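Local coordinates for 1,3-alpha-isomaltosidase (Kribbella flavida DSM 17836, PDB 5X3I), which hydrolyses the alpha-1,3-glucosidic linkages of the cyclic tetrasaccharide cyclobis-(1-6)-alpha-nigerosyl to yield isomaltose, acting inside the cell on a product made from starch outside it, at residues A[319-322]-A[327-330]; A[315-320]-A[605-610]; A[309-314]-A[376-381]. The protein carries 1 engineered substitution. All blocks are in the same frame, centred on the assembly; numbering follows the deposited sequence.

Interaction 1: residues A[319-322]-A[327-330]; sequences DTHR and PVGA
Val328 lies over one face of the His321 imidazole ring, and this CH-pi contact is the tight part of the packing between residues 319-322 and 327-330. Val328 CB sits 4.1 Å from the centroid of the His321 ring, 23° off its normal. It is displaced toward the rim, so its closest ring atom is His321 ND1, at 3.8 Å from Val328 CB. Val328 CG1 completes the layer 3.8 Å from His321 CG; the first torsion of Val328 (chi1 50°) places this methyl between the backbone N and carbonyl carbon, turned toward the imidazole. The two side chains cross at about a right angle.

Both residues are buried. The ring's polar corners are satisfied beyond the pair: His321 ND1 bonds to Ile326 O and His321 NE2 to Tyr594 OH, while Trp611 meets the ring edge-to-face. The loose side is at Pro327. Its ring points away from residues 319-322 and touches Ala630, Thr631 and Glu634 of helix 622-650, and its nearest approach is Pro327 O, which stands 4.5 Å from His321 ND1 and oblique to the imidazole.

In the fold, this is the short loop by which helix 311-323 hands the chain to strand 330-333 in the TIM barrel, with Ala303 of strand 302-304 touching both His321 and Val328. Replacing His321 by alanine is likely to bare one flank of Val328 and leave Ile326 O and Tyr594 OH without their ring-nitrogen partners. Because a carbonyl oxygen can only accept, the bond to Ile326 O implies a proton on His321 ND1, and two polar ties together with the valine on one face probably fix the plane of a buried imidazole.

Interaction 2: residues A[315-320]-A[605-610]; sequences TARMDT and LRDRTP. With SO4 (sulfate ion), chain H; SO4 (sulfate ion), chain G.
Arg317 reaches from helix 311-323 to Asp607 and Leu605 in the loop that follows strand 591-593. Its CB points toward that loop, and CG stands anti to the carbonyl carbon, beside the backbone N. A turn at chi2 (-66°) then bends the chain before it reaches the loop. Arg317 CD is the first atom to meet the partner, 3.6 Å from Asp607 OD2. The next atom makes the bond: Arg317 NE donates to Asp607 OD2 at 3.0 Å with an N-H...O angle of 144°, a hydrogen bond within a salt bridge. The oxygen is met nearly along its C-O axis but is tilted from the guanidinium plane, and the guanidinium and carboxylate planes stand 59° apart, so the charges do not form a flat two-point clasp. At the far end, Arg317 NH2 rests 3.5 Å from the Leu605 CD1 methyl and donates to water 1 at 2.9 Å. Water 1 donates in turn to Asp607 OD1, also at 2.9 Å, making a second, indirect route between the same two charges.

Asp607 OD2 has a further donor in Trp308 NE1, whose residue also touches Arg317, while Trp611 of helix 610-617 packs on the arginine. Thr609 is the N-cap of that helix, its OG1 bonded to His612 N. On the side of the loop away from helix 311-323, Arg606 NH1 donates to a sulfate O2 (chain G) at 2.6 Å and Arg606 NE to a second sulfate O2 (chain H) at 3.2 Å; both ions probably come from the crystallisation liquor.

With Arg317 NE and Trp308 NE1 on one oxygen and water 1 on the other, the buried carboxylate of Asp607 is held at both oxygens, which would favour its charged form and ties this loop to the barrel's first helix.

Interaction 3: residues A[309-314]-A[376-381]; sequences NTQQLV and KAMIDE
Met378 of helix 375-384 lies against Gln311 and Val314 of helix 311-323, where two helices on the outside of the TIM barrel pack against each other. The closest backbones are those of Gln311 and Met378, with CA atoms 7.1 Å apart.

The apolar contact is made by sulfur and methyl: Met378 SD lies 4.0 Å from Val314 CG1, the side chains crossing at about a right angle. The same Met378 SD also lies 4.0 Å from Gln311 CG. Both Val314 and Met378 touch Ile333 of strand 330-333, so the pair lies against the barrel strand.

Polar bonds gather at the helix starts. Thr310 is the N-cap of helix 311-323, its OG1 accepting from Leu313 N at 3.0 Å with an N-H...O angle of 154°. At the start of the other helix, Asp374 OD1 takes the N-H of Ala377, and the N-H of Asp374 itself is accepted by Gln311 OE1; one helix's first turn thereby holds the residue just before the other.

Gln311 joins the two kinds of contact. With CG anti to the backbone N (chi1 -173°) its extended chain slides past Met378 in the opposite direction, leaving Gln311 NE2 3.7 Å from Met378 CB.

In the fold
All three contacts use helix 311-323, which follows the first strand, 302-304, of the eight-stranded parallel barrel. Interaction 3 engages its beginning, interaction 2 its middle and interaction 1 its end; the last two share Asp319 and Thr320. Their partners are the neighbouring helix 375-384, the loop after the eighth strand, 591-593, and the short connection into the second strand, 330-333. Centres of interactions 1 and 2 lie about 9 Å apart, and each is about 13 Å from that of interaction 3. Val328 CG1 meets Met318 SD at 4.3 Å, and Thr315 CG2 meets Met378 CG at 3.8 Å. The helix thus joins the last strand's loop to elements beside the first two strands, consistent with TIM-barrel closure.

Interaction 1: residues A[319-322]-A[327-330]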
loop_
_atom_site.group_PDB
_atom_site.type_symbol
_atom_site.label_atom_id
_atom_site.label_comp_id
_atom_site.label_asym_id
_atom_site.label_seq_id
_atom_site.Cartn_x
_atom_site.Cartn_y
_atom_site.Cartn_z
ATOM N N ASP A 319 1.164 26.785 -14.146
ATOM C CA ASP A 319 1.555 27.792 -15.127
ATOM C C ASP A 319 2.978 27.505 -15.602
ATOM O O ASP A 319 3.278 27.634 -16.782
ATOM C CB ASP A 319 1.458 29.216 -14.557
ATOM C CG ASP A 319 0.037 29.752 -14.550
ATOM O OD1 ASP A 319 -0.873 29.060 -15.019
ATOM O OD2 ASP A 319 -0.170 30.882 -14.077
ATOM N N THR A 320 3.837 27.068 -14.686
ATOM C CA THR A 320 5.212 26.775 -15.065
ATOM C C THR A 320 5.265 25.568 -16.004
ATOM O O THR A 320 5.991 25.597 -16.988
ATOM C CB THR A 320 6.118 26.554 -13.834
ATOM O OG1 THR A 320 6.180 27.766 -13.074
ATOM C CG2 THR A 320 7.529 26.188 -14.272
ATOM N N HIS A 321 4.477 24.531 -15.717
ATOM C CA HIS A 321 4.340 23.398 -16.632
ATOM C C HIS A 321 3.976 23.887 -18.030
ATOM O O HIS A 321 4.576 23.471 -19.018
ATOM C CB HIS A 321 3.266 22.414 -16.148
ATOM C CG HIS A 321 3.811 21.198 -15.461
ATOM N ND1 HIS A 321 4.242 20.084 -16.149
ATOM C CD2 HIS A 321 3.978 20.915 -14.146
ATOM C CE1 HIS A 321 4.659 19.171 -15.287
ATOM N NE2 HIS A 321 4.507 19.651 -14.067
ATOM N N ARG A 322 2.974 24.761 -18.099
ATOM C CA ARG A 322 2.523 25.305 -19.377
ATOM C C ARG A 322 3.630 26.097 -20.069
ATOM O O ARG A 322 3.891 25.902 -21.239
ATOM C CB ARG A 322 1.300 26.214 -19.188
ATOM C CG ARG A 322 0.896 26.956 -20.466
ATOM C CD ARG A 322 0.094 28.221 -20.167
ATOM N NE ARG A 322 0.848 29.172 -19.361
ATOM C CZ ARG A 322 0.291 30.171 -18.687
ATOM N NH1 ARG A 322 -1.027 30.348 -18.728
ATOM N NH2 ARG A 322 1.045 30.993 -17.973
ATOM N N PRO A 327 3.869 18.800 -20.867
ATOM C CA PRO A 327 2.449 18.445 -20.790
ATOM C C PRO A 327 2.134 17.757 -19.471
ATOM O O PRO A 327 2.921 16.934 -19.037
ATOM C CB PRO A 327 2.253 17.484 -21.964
ATOM C CG PRO A 327 3.437 17.643 -22.827
ATOM C CD PRO A 327 4.560 18.108 -21.963
ATOM N N VAL A 328 1.026 18.114 -18.840
ATOM C CA VAL A 328 0.594 17.445 -17.634
ATOM C C VAL A 328 -0.903 17.163 -17.739
ATOM O O VAL A 328 -1.665 18.020 -18.166
ATOM C CB VAL A 328 0.917 18.280 -16.373
ATOM C CG1 VAL A 328 0.424 19.719 -16.536
ATOM C CG2 VAL A 328 0.320 17.639 -15.149
ATOM N N GLY A 329 -1.309 15.940 -17.408
ATOM C CA GLY A 329 -2.708 15.563 -17.473
ATOM C C GLY A 329 -3.495 15.603 -16.171
ATOM O O GLY A 329 -4.716 15.642 -16.205
ATOM N N ALA A 330 -2.816 15.602 -15.028
ATOM C CA ALA A 330 -3.505 15.684 -13.742
ATOM C C ALA A 330 -2.666 16.370 -12.669
ATOM O O ALA A 330 -1.462 16.193 -12.618
ATOM C CB ALA A 330 -3.902 14.305 -13.264
#

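Interaction 2: residues A[315-320]-A[605-610]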
loop_
_atom_site.group_PDB
_atom_site.type_symbol
_atom_site.label_atom_id
_atom_site.label_comp_id
_atom_site.label_asym_id
_atom_site.label_seq_id
_atom_site.Cartn_x
_atom_site.Cartn_y
_atom_site.Cartn_z
ATOM N N THR A 315 -1.686 27.171 -8.953
ATOM C CA THR A 315 -1.765 27.822 -10.251
ATOM C C THR A 315 -0.354 28.197 -10.737
ATOM O O THR A 315 -0.066 28.046 -11.912
ATOM C CB THR A 315 -2.722 29.055 -10.235
ATOM O OG1 THR A 315 -2.271 30.040 -9.311
ATOM C CG2 THR A 315 -4.119 28.628 -9.845
ATOM N N ALA A 316 0.539 28.607 -9.839
ATOM C CA ALA A 316 1.916 28.934 -10.248
ATOM C C ALA A 316 2.657 27.729 -10.824
ATOM O O ALA A 316 3.283 27.833 -11.876
ATOM C CB ALA A 316 2.708 29.511 -9.090
ATOM N N ARG A 317 2.584 26.595 -10.128
ATOM C CA ARG A 317 3.261 25.380 -10.567
ATOM C C ARG A 317 2.710 24.887 -11.915
ATOM O O ARG A 317 3.472 24.468 -12.780
ATOM C CB ARG A 317 3.139 24.273 -9.498
ATOM C CG ARG A 317 3.822 24.583 -8.145
ATOM C CD ARG A 317 5.355 24.681 -8.216
ATOM N NE ARG A 317 5.903 25.083 -6.920
ATOM C CZ ARG A 317 6.082 26.343 -6.540
ATOM N NH1 ARG A 317 5.783 27.336 -7.368
ATOM N NH2 ARG A 317 6.551 26.617 -5.332
ATOM N N MET A 318 1.393 24.940 -12.093
ATOM C CA MET A 318 0.801 24.501 -13.354
ATOM C C MET A 318 1.111 25.503 -14.478
ATOM O O MET A 318 1.315 25.111 -15.613
ATOM C CB MET A 318 -0.711 24.298 -13.211
ATOM C CG MET A 318 -1.119 23.141 -12.293
ATOM S SD MET A 318 -0.438 21.541 -12.779
ATOM C CE MET A 318 0.999 21.428 -11.728
ATOM N N ASP A 319 1.164 26.785 -14.146
ATOM C CA ASP A 319 1.555 27.792 -15.127
ATOM C C ASP A 319 2.978 27.505 -15.602
ATOM O O ASP A 319 3.278 27.634 -16.782
ATOM C CB ASP A 319 1.458 29.216 -14.557
ATOM C CG ASP A 319 0.037 29.752 -14.550
ATOM O OD1 ASP A 319 -0.873 29.060 -15.019
ATOM O OD2 ASP A 319 -0.170 30.882 -14.077
ATOM N N THR A 320 3.837 27.068 -14.686
ATOM C CA THR A 320 5.212 26.775 -15.065
ATOM C C THR A 320 5.265 25.568 -16.004
ATOM O O THR A 320 5.991 25.597 -16.988
ATOM C CB THR A 320 6.118 26.554 -13.834
ATOM O OG1 THR A 320 6.180 27.766 -13.074
ATOM C CG2 THR A 320 7.529 26.188 -14.272
ATOM N N LEU A 605 13.108 24.772 -1.625
ATOM C CA LEU A 605 12.040 23.810 -1.841
ATOM C C LEU A 605 12.581 22.402 -2.060
ATOM O O LEU A 605 13.694 22.219 -2.520
ATOM C CB LEU A 605 11.186 24.232 -3.036
ATOM C CG LEU A 605 10.565 25.629 -2.934
ATOM C CD1 LEU A 605 9.840 25.988 -4.213
ATOM C CD2 LEU A 605 9.626 25.706 -1.746
ATOM N N ARG A 606 11.800 21.418 -1.642
ATOM C CA ARG A 606 12.013 20.011 -1.972
ATOM C C ARG A 606 11.157 19.469 -3.143
ATOM O O ARG A 606 11.025 18.254 -3.307
ATOM C CB ARG A 606 11.886 19.163 -0.719
ATOM C CG ARG A 606 13.163 19.314 0.109
ATOM C CD ARG A 606 13.319 18.295 1.219
ATOM N NE ARG A 606 14.607 18.456 1.887
ATOM C CZ ARG A 606 15.060 17.653 2.847
ATOM N NH1 ARG A 606 14.336 16.626 3.264
ATOM N NH2 ARG A 606 16.242 17.881 3.392
ATOM N N ASP A 607 10.498 20.362 -3.882
ATOM C CA ASP A 607 9.706 19.957 -5.051
ATOM C C ASP A 607 10.470 19.010 -5.983
ATOM O O ASP A 607 11.681 19.116 -6.164
ATOM C CB ASP A 607 9.267 21.177 -5.884
ATOM C CG ASP A 607 8.137 21.972 -5.247
ATOM O OD1 ASP A 607 7.974 21.934 -4.015
ATOM O OD2 ASP A 607 7.410 22.657 -5.998
ATOM N N ARG A 608 9.746 18.035 -6.504
ATOM C CA ARG A 608 10.234 17.113 -7.522
ATOM C C ARG A 608 9.893 17.559 -8.956
ATOM O O ARG A 608 9.917 16.740 -9.874
ATOM C CB ARG A 608 9.728 15.701 -7.259
ATOM C CG ARG A 608 10.734 14.831 -6.478
ATOM C CD ARG A 608 11.107 15.422 -5.109
ATOM N NE ARG A 608 11.877 14.464 -4.314
ATOM C CZ ARG A 608 12.528 14.747 -3.188
ATOM N NH1 ARG A 608 12.523 15.975 -2.693
ATOM N NH2 ARG A 608 13.200 13.790 -2.556
ATOM N N THR A 609 9.407 18.787 -9.124
ATOM C CA THR A 609 9.189 19.316 -10.476
ATOM C C THR A 609 10.475 19.279 -11.317
ATOM O O THR A 609 11.569 19.415 -10.794
ATOM C CB THR A 609 8.650 20.763 -10.448
ATOM O OG1 THR A 609 9.630 21.642 -9.880
ATOM C CG2 THR A 609 7.352 20.835 -9.657
ATOM N N PRO A 610 10.344 19.073 -12.626
ATOM C CA PRO A 610 11.534 19.015 -13.486
ATOM C C PRO A 610 12.391 20.276 -13.377
ATOM O O PRO A 610 13.615 20.182 -13.360
ATOM C CB PRO A 610 10.950 18.881 -14.895
ATOM C CG PRO A 610 9.597 18.337 -14.702
ATOM C CD PRO A 610 9.103 18.842 -13.381
HETATM S S SO4 H . 17.966 20.187 1.420
HETATM O O1 SO4 H . 18.607 19.812 0.165
HETATM O O2 SO4 H . 16.640 20.753 1.169
HETATM O O3 SO4 H . 17.848 18.988 2.238
HETATM O O4 SO4 H . 18.785 21.172 2.118
HETATM S S SO4 G . 16.833 15.137 5.717
HETATM O O1 SO4 G . 17.801 16.004 5.058
HETATM O O2 SO4 G . 15.476 15.487 5.323
HETATM O O3 SO4 G . 17.102 13.753 5.342
HETATM O O4 SO4 G . 16.949 15.293 7.162
HETATM O O HOH W 1 6.318 24.261 -3.615
#

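Interaction 3: residues A[309-314]-A[376-381]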
loop_
_atom_site.group_PDB
_atom_site.type_symbol
_atom_site.label_atom_id
_atom_site.label_comp_id
_atom_site.label_asym_id
_atom_site.label_seq_id
_atom_site.Cartn_x
_atom_site.Cartn_y
_atom_site.Cartn_z
ATOM N N ASN A 309 0.082 24.280 -1.229
ATOM C CA ASN A 309 -1.004 24.373 -0.263
ATOM C C ASN A 309 -1.938 25.560 -0.415
ATOM O O ASN A 309 -2.703 25.846 0.502
ATOM C CB ASN A 309 -0.462 24.250 1.169
ATOM C CG ASN A 309 0.233 25.478 1.645
ATOM O OD1 ASN A 309 0.922 26.143 0.896
ATOM N ND2 ASN A 309 0.066 25.778 2.911
ATOM N N THR A 310 -1.752 26.343 -1.476
ATOM C CA THR A 310 -2.627 27.476 -1.767
ATOM C C THR A 310 -3.037 27.509 -3.238
ATOM O O THR A 310 -2.362 26.941 -4.086
ATOM C CB THR A 310 -1.960 28.832 -1.451
ATOM O OG1 THR A 310 -0.898 29.062 -2.381
ATOM C CG2 THR A 310 -1.409 28.865 -0.030
ATOM N N GLN A 311 -4.124 28.216 -3.528
ATOM C CA GLN A 311 -4.538 28.457 -4.904
ATOM C C GLN A 311 -3.393 29.096 -5.701
ATOM O O GLN A 311 -3.065 28.640 -6.787
ATOM C CB GLN A 311 -5.795 29.341 -4.945
ATOM C CG GLN A 311 -6.372 29.493 -6.337
ATOM C CD GLN A 311 -7.817 29.967 -6.350
ATOM O OE1 GLN A 311 -8.552 29.826 -5.366
ATOM N NE2 GLN A 311 -8.238 30.518 -7.483
ATOM N N GLN A 312 -2.762 30.113 -5.127
ATOM C CA GLN A 312 -1.640 30.793 -5.777
ATOM C C GLN A 312 -0.508 29.830 -6.163
ATOM O O GLN A 312 0.036 29.923 -7.259
ATOM C CB GLN A 312 -1.095 31.909 -4.877
ATOM C CG GLN A 312 0.230 32.528 -5.353
ATOM C CD GLN A 312 0.714 33.656 -4.436
ATOM O OE1 GLN A 312 -0.051 34.171 -3.616
ATOM N NE2 GLN A 312 1.990 34.040 -4.571
ATOM N N LEU A 313 -0.175 28.897 -5.276
ATOM C CA LEU A 313 0.910 27.957 -5.548
ATOM C C LEU A 313 0.545 26.916 -6.616
ATOM O O LEU A 313 1.330 26.667 -7.530
ATOM C CB LEU A 313 1.352 27.259 -4.258
ATOM C CG LEU A 313 2.222 28.110 -3.329
ATOM C CD1 LEU A 313 2.293 27.524 -1.927
ATOM C CD2 LEU A 313 3.623 28.271 -3.909
ATOM N N VAL A 314 -0.636 26.315 -6.500
ATOM C CA VAL A 314 -1.062 25.332 -7.480
ATOM C C VAL A 314 -1.102 25.982 -8.861
ATOM O O VAL A 314 -0.570 25.441 -9.819
ATOM C CB VAL A 314 -2.440 24.731 -7.161
ATOM C CG1 VAL A 314 -2.937 23.940 -8.350
ATOM C CG2 VAL A 314 -2.382 23.849 -5.915
ATOM N N LYS A 376 -13.365 27.084 -7.499
ATOM C CA LYS A 376 -14.069 26.726 -8.727
ATOM C C LYS A 376 -13.397 27.354 -9.950
ATOM O O LYS A 376 -13.251 26.706 -10.977
ATOM C CB LYS A 376 -15.540 27.139 -8.667
ATOM C CG LYS A 376 -16.287 26.904 -9.987
ATOM C CD LYS A 376 -17.799 27.102 -9.868
ATOM C CE LYS A 376 -18.459 27.245 -11.258
ATOM N NZ LYS A 376 -18.082 26.147 -12.206
ATOM N N ALA A 377 -12.981 28.613 -9.835
ATOM C CA ALA A 377 -12.295 29.275 -10.941
ATOM C C ALA A 377 -10.970 28.584 -11.248
ATOM O O ALA A 377 -10.620 28.403 -12.404
ATOM C CB ALA A 377 -12.064 30.753 -10.632
ATOM N N MET A 378 -10.238 28.196 -10.208
ATOM C CA MET A 378 -8.983 27.478 -10.400
ATOM C C MET A 378 -9.219 26.178 -11.169
ATOM O O MET A 378 -8.543 25.894 -12.152
ATOM C CB MET A 378 -8.308 27.176 -9.057
ATOM C CG MET A 378 -7.039 26.340 -9.194
ATOM S SD MET A 378 -6.404 25.704 -7.629
ATOM C CE MET A 378 -7.777 24.722 -7.075
ATOM N N ILE A 379 -10.207 25.411 -10.728
ATOM C CA ILE A 379 -10.484 24.112 -11.323
ATOM C C ILE A 379 -11.034 24.267 -12.743
ATOM O O ILE A 379 -10.683 23.503 -13.625
ATOM C CB ILE A 379 -11.469 23.292 -10.456
ATOM C CG1 ILE A 379 -10.823 22.940 -9.118
ATOM C CG2 ILE A 379 -11.910 22.026 -11.162
ATOM C CD1 ILE A 379 -11.799 22.370 -8.105
ATOM N N ASP A 380 -11.884 25.264 -12.959
ATOM C CA ASP A 380 -12.405 25.508 -14.295
ATOM C C ASP A 380 -11.259 25.820 -15.263
ATOM O O ASP A 380 -11.228 25.292 -16.361
ATOM C CB ASP A 380 -13.441 26.633 -14.283
ATOM C CG ASP A 380 -14.742 26.223 -13.606
ATOM O OD1 ASP A 380 -14.909 25.028 -13.287
ATOM O OD2 ASP A 380 -15.602 27.093 -13.392
ATOM N N GLU A 381 -10.301 26.640 -14.839
ATOM C CA GLU A 381 -9.164 26.949 -15.703
ATOM C C GLU A 381 -8.318 25.716 -15.987
ATOM O O GLU A 381 -7.939 25.492 -17.130
ATOM C CB GLU A 381 -8.283 28.050 -15.112
ATOM C CG GLU A 381 -7.002 28.326 -15.926
ATOM C CD GLU A 381 -7.265 28.806 -17.374
ATOM O OE1 GLU A 381 -8.371 29.280 -17.677
ATOM O OE2 GLU A 381 -6.350 28.713 -18.208
#